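Local coordinates for protein nicotinate-nucleotide pyrophosphorylase (Francisella tularensis subsp. tularensis, PDB 3TQV) that probably converts quinolinate and 5-phosphoribosyl 1-diphosphate into nicotinate mononucleotide, carbon dioxide and diphosphate, a step in NAD(+) biosynthesis, at residues T122-L127 with G270-H275. Numbering follows the deposited sequence.
Sequences TVTNKL and GAITKH. With PO4 (phosphate ion), chain E.
Val-123, Thr-124 and Leu-127, on one side of helix 100-130, all meet Ile-272 of the short helix 271-274. Val-123 holds CG1 anti to its backbone N (chi1 -170°), which brings that methyl to 4.0 Å from Ile-272 CG2. Thr-124 marks the closest backbone approach, its CA 5.8 Å from Ile-272 CA. Its OG1 lies 4.0 Å from Ile-272 CB, a van der Waals contact with carbon; the hydroxyl finds its hydrogen bond at Thr-120 O, one turn earlier in its own helix. One turn on, Leu-127 CD1 comes to 3.7 Å from the same CG2, so the branch methyl of Ile-272 is touched by both Val-123 and Leu-127. The other branch of Ile-272 extends so that CD1 stands 4.1 Å from Thr-124 OG1; Val-156 of helix 149-159 packs against both residues. Beyond this apolar contact, a phosphate ion, probably from the crystallisation liquor, accepts hydrogen bonds from Gly-270 N (2.8 Å to O3) and Lys-274 NZ (2.7 Å to O2). Gly-270 and Ala-271 belong to the predicted substrate site; the chemistry, dispersive toward the long helix, is consistent with a barrel-domain turn that packs through Ile-272 and can bind an anion through Gly-270 N and Lys-274 NZ.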
ATOM      1  N   THR B 122      -0.837  10.081   8.550  1.00  9.24           N
ATOM      2  CA  THR B 122      -0.023  11.285   8.372  1.00  9.16           C
ATOM      3  C   THR B 122      -0.322  12.056   7.067  1.00  6.85           C
ATOM      4  O   THR B 122      -0.315  13.293   7.054  1.00 10.60           O
ATOM      5  CB  THR B 122       1.481  10.924   8.472  1.00  8.44           C
ATOM      6  OG1 THR B 122       1.711  10.225   9.707  1.00  8.95           O
ATOM      7  CG2 THR B 122       2.381  12.165   8.380  1.00 11.17           C
ATOM      8  N   VAL B 123      -0.595  11.343   5.979  1.00 10.53           N
ATOM      9  CA  VAL B 123      -1.019  12.015   4.747  1.00 10.02           C
ATOM     10  C   VAL B 123      -2.296  12.801   5.012  1.00 10.62           C
ATOM     11  O   VAL B 123      -2.447  13.954   4.614  1.00 11.92           O
ATOM     12  CB  VAL B 123      -1.401  11.014   3.640  1.00  7.56           C
ATOM     13  CG1 VAL B 123      -1.600  11.757   2.335  1.00 10.05           C
ATOM     14  CG2 VAL B 123      -0.364   9.939   3.515  1.00 13.98           C
ATOM     15  N   THR B 124      -3.233  12.132   5.663  1.00  7.94           N
ATOM     16  CA  THR B 124      -4.531  12.709   5.891  1.00 11.62           C
ATOM     17  C   THR B 124      -4.317  13.978   6.698  1.00 13.80           C
ATOM     18  O   THR B 124      -4.636  15.084   6.243  1.00 10.55           O
ATOM     19  CB  THR B 124      -5.434  11.714   6.645  1.00 14.04           C
ATOM     20  OG1 THR B 124      -5.442  10.472   5.935  1.00 10.41           O
ATOM     21  CG2 THR B 124      -6.862  12.251   6.782  1.00 10.99           C
ATOM     22  N   ASN B 125      -3.723  13.823   7.876  1.00 15.31           N
ATOM     23  CA  ASN B 125      -3.487  14.988   8.685  1.00 13.76           C
ATOM     24  C   ASN B 125      -2.880  16.183   7.930  1.00 15.35           C
ATOM     25  O   ASN B 125      -3.328  17.320   8.114  1.00 18.50           O
ATOM     26  CB  ASN B 125      -2.683  14.670   9.939  1.00 15.39           C
ATOM     27  CG  ASN B 125      -2.781  15.783  10.954  1.00 24.11           C
ATOM     28  OD1 ASN B 125      -3.883  16.120  11.390  1.00 21.96           O
ATOM     29  ND2 ASN B 125      -1.647  16.386  11.310  1.00 30.75           N
ATOM     30  N   LYS B 126      -1.869  15.955   7.097  1.00 15.99           N
ATOM     31  CA  LYS B 126      -1.365  17.073   6.307  1.00 20.81           C
ATOM     32  C   LYS B 126      -2.513  17.828   5.630  1.00 18.22           C
ATOM     33  O   LYS B 126      -2.747  18.996   5.918  1.00 16.40           O
ATOM     34  CB  LYS B 126      -0.306  16.634   5.287  1.00 15.31           C
ATOM     35  CG  LYS B 126       1.122  16.765   5.807  1.00 27.99           C
ATOM     36  CD  LYS B 126       1.984  15.564   5.401  1.00 32.96           C
ATOM     37  CE  LYS B 126       3.283  15.480   6.205  1.00 46.75           C
ATOM     38  NZ  LYS B 126       3.961  14.155   5.993  1.00 38.47           N
ATOM     39  N   LEU B 127      -3.236  17.153   4.747  1.00 15.04           N
ATOM     40  CA  LEU B 127      -4.352  17.773   4.038  1.00 14.89           C
ATOM     41  C   LEU B 127      -5.275  18.487   4.997  1.00 15.45           C
ATOM     42  O   LEU B 127      -5.701  19.595   4.723  1.00 15.64           O
ATOM     43  CB  LEU B 127      -5.138  16.732   3.243  1.00 13.79           C
ATOM     44  CG  LEU B 127      -4.287  16.032   2.183  1.00 12.04           C
ATOM     45  CD1 LEU B 127      -5.149  15.507   1.064  1.00 12.41           C
ATOM     46  CD2 LEU B 127      -3.270  17.009   1.632  1.00 14.44           C
ATOM     47  N   GLY B 270      -8.744  10.584  -3.111  1.00 14.35           N
ATOM     48  CA  GLY B 270      -8.287   9.214  -3.178  1.00 14.50           C
ATOM     49  C   GLY B 270      -6.830   9.144  -2.788  1.00 13.39           C
ATOM     50  O   GLY B 270      -6.340   8.100  -2.370  1.00 10.12           O
ATOM     51  N   ALA B 271      -6.137  10.271  -2.911  1.00 18.65           N
ATOM     52  CA  ALA B 271      -4.680  10.298  -2.752  1.00 19.17           C
ATOM     53  C   ALA B 271      -4.281   9.785  -1.382  1.00 16.02           C
ATOM     54  O   ALA B 271      -3.205   9.227  -1.205  1.00 20.54           O
ATOM     55  CB  ALA B 271      -4.122  11.709  -3.002  1.00 13.49           C
ATOM     56  N   ILE B 272      -5.174   9.951  -0.417  1.00 22.84           N
ATOM     57  CA  ILE B 272      -4.835   9.633   0.964  1.00 20.26           C
ATOM     58  C   ILE B 272      -4.814   8.137   1.266  1.00 20.21           C
ATOM     59  O   ILE B 272      -4.363   7.740   2.331  1.00 20.20           O
ATOM     60  CB  ILE B 272      -5.745  10.377   1.958  1.00 17.49           C
ATOM     61  CG1 ILE B 272      -7.202   9.991   1.741  1.00 23.54           C
ATOM     62  CG2 ILE B 272      -5.582  11.894   1.801  1.00 24.90           C
ATOM     63  CD1 ILE B 272      -8.130  10.554   2.795  1.00 24.18           C
ATOM     64  N   THR B 273      -5.267   7.316   0.319  1.00 11.95           N
ATOM     65  CA  THR B 273      -5.288   5.859   0.491  1.00 10.35           C
ATOM     66  C   THR B 273      -4.607   5.124  -0.652  1.00 11.32           C
ATOM     67  O   THR B 273      -3.931   4.131  -0.434  1.00 15.71           O
ATOM     68  CB  THR B 273      -6.730   5.284   0.689  1.00 11.51           C
ATOM     69  OG1 THR B 273      -7.698   6.081  -0.006  1.00 11.79           O
ATOM     70  CG2 THR B 273      -7.085   5.230   2.156  1.00  8.77           C
ATOM     71  N   LYS B 274      -4.839   5.608  -1.865  1.00 24.75           N
ATOM     72  CA  LYS B 274      -4.176   5.186  -3.102  1.00 26.00           C
ATOM     73  C   LYS B 274      -2.646   5.051  -3.018  1.00 27.00           C
ATOM     74  O   LYS B 274      -2.062   4.038  -3.416  1.00 19.85           O
ATOM     75  CB  LYS B 274      -4.468   6.263  -4.143  1.00 24.26           C
ATOM     76  CG  LYS B 274      -4.587   5.784  -5.529  1.00 26.67           C
ATOM     77  CD  LYS B 274      -5.392   6.778  -6.344  1.00 33.70           C
ATOM     78  CE  LYS B 274      -4.756   8.138  -6.340  1.00 24.24           C
ATOM     79  NZ  LYS B 274      -5.480   8.949  -7.332  1.00 28.24           N
ATOM     80  N   HIS B 275      -1.997   6.111  -2.552  1.00 25.17           N
ATOM     81  CA  HIS B 275      -0.548   6.129  -2.426  1.00 22.57           C
ATOM     82  C   HIS B 275      -0.183   5.834  -0.981  1.00 25.95           C
ATOM     83  O   HIS B 275      -1.031   5.930  -0.098  1.00 28.01           O
ATOM     84  CB  HIS B 275       0.007   7.497  -2.832  1.00 21.40           C
ATOM     85  CG  HIS B 275      -0.451   7.962  -4.179  1.00 20.12           C
ATOM     86  ND1 HIS B 275      -0.669   7.097  -5.230  1.00 28.86           N
ATOM     87  CD2 HIS B 275      -0.743   9.198  -4.645  1.00 22.82           C
ATOM     88  CE1 HIS B 275      -1.063   7.782  -6.290  1.00 25.84           C
ATOM     89  NE2 HIS B 275      -1.119   9.059  -5.960  1.00 20.59           N
TER
HETATM   90  P   PO4 E 288      -9.300  10.591  -6.891  1.00 30.00           P
HETATM   91  O1  PO4 E 288      -9.229  11.720  -7.882  1.00 30.00           O
HETATM   92  O2  PO4 E 288      -7.920  10.028  -6.731  1.00 30.00           O
HETATM   93  O3  PO4 E 288      -9.846  11.154  -5.606  1.00 30.00           O
HETATM   94  O4  PO4 E 288     -10.247   9.517  -7.360  1.00 30.00           O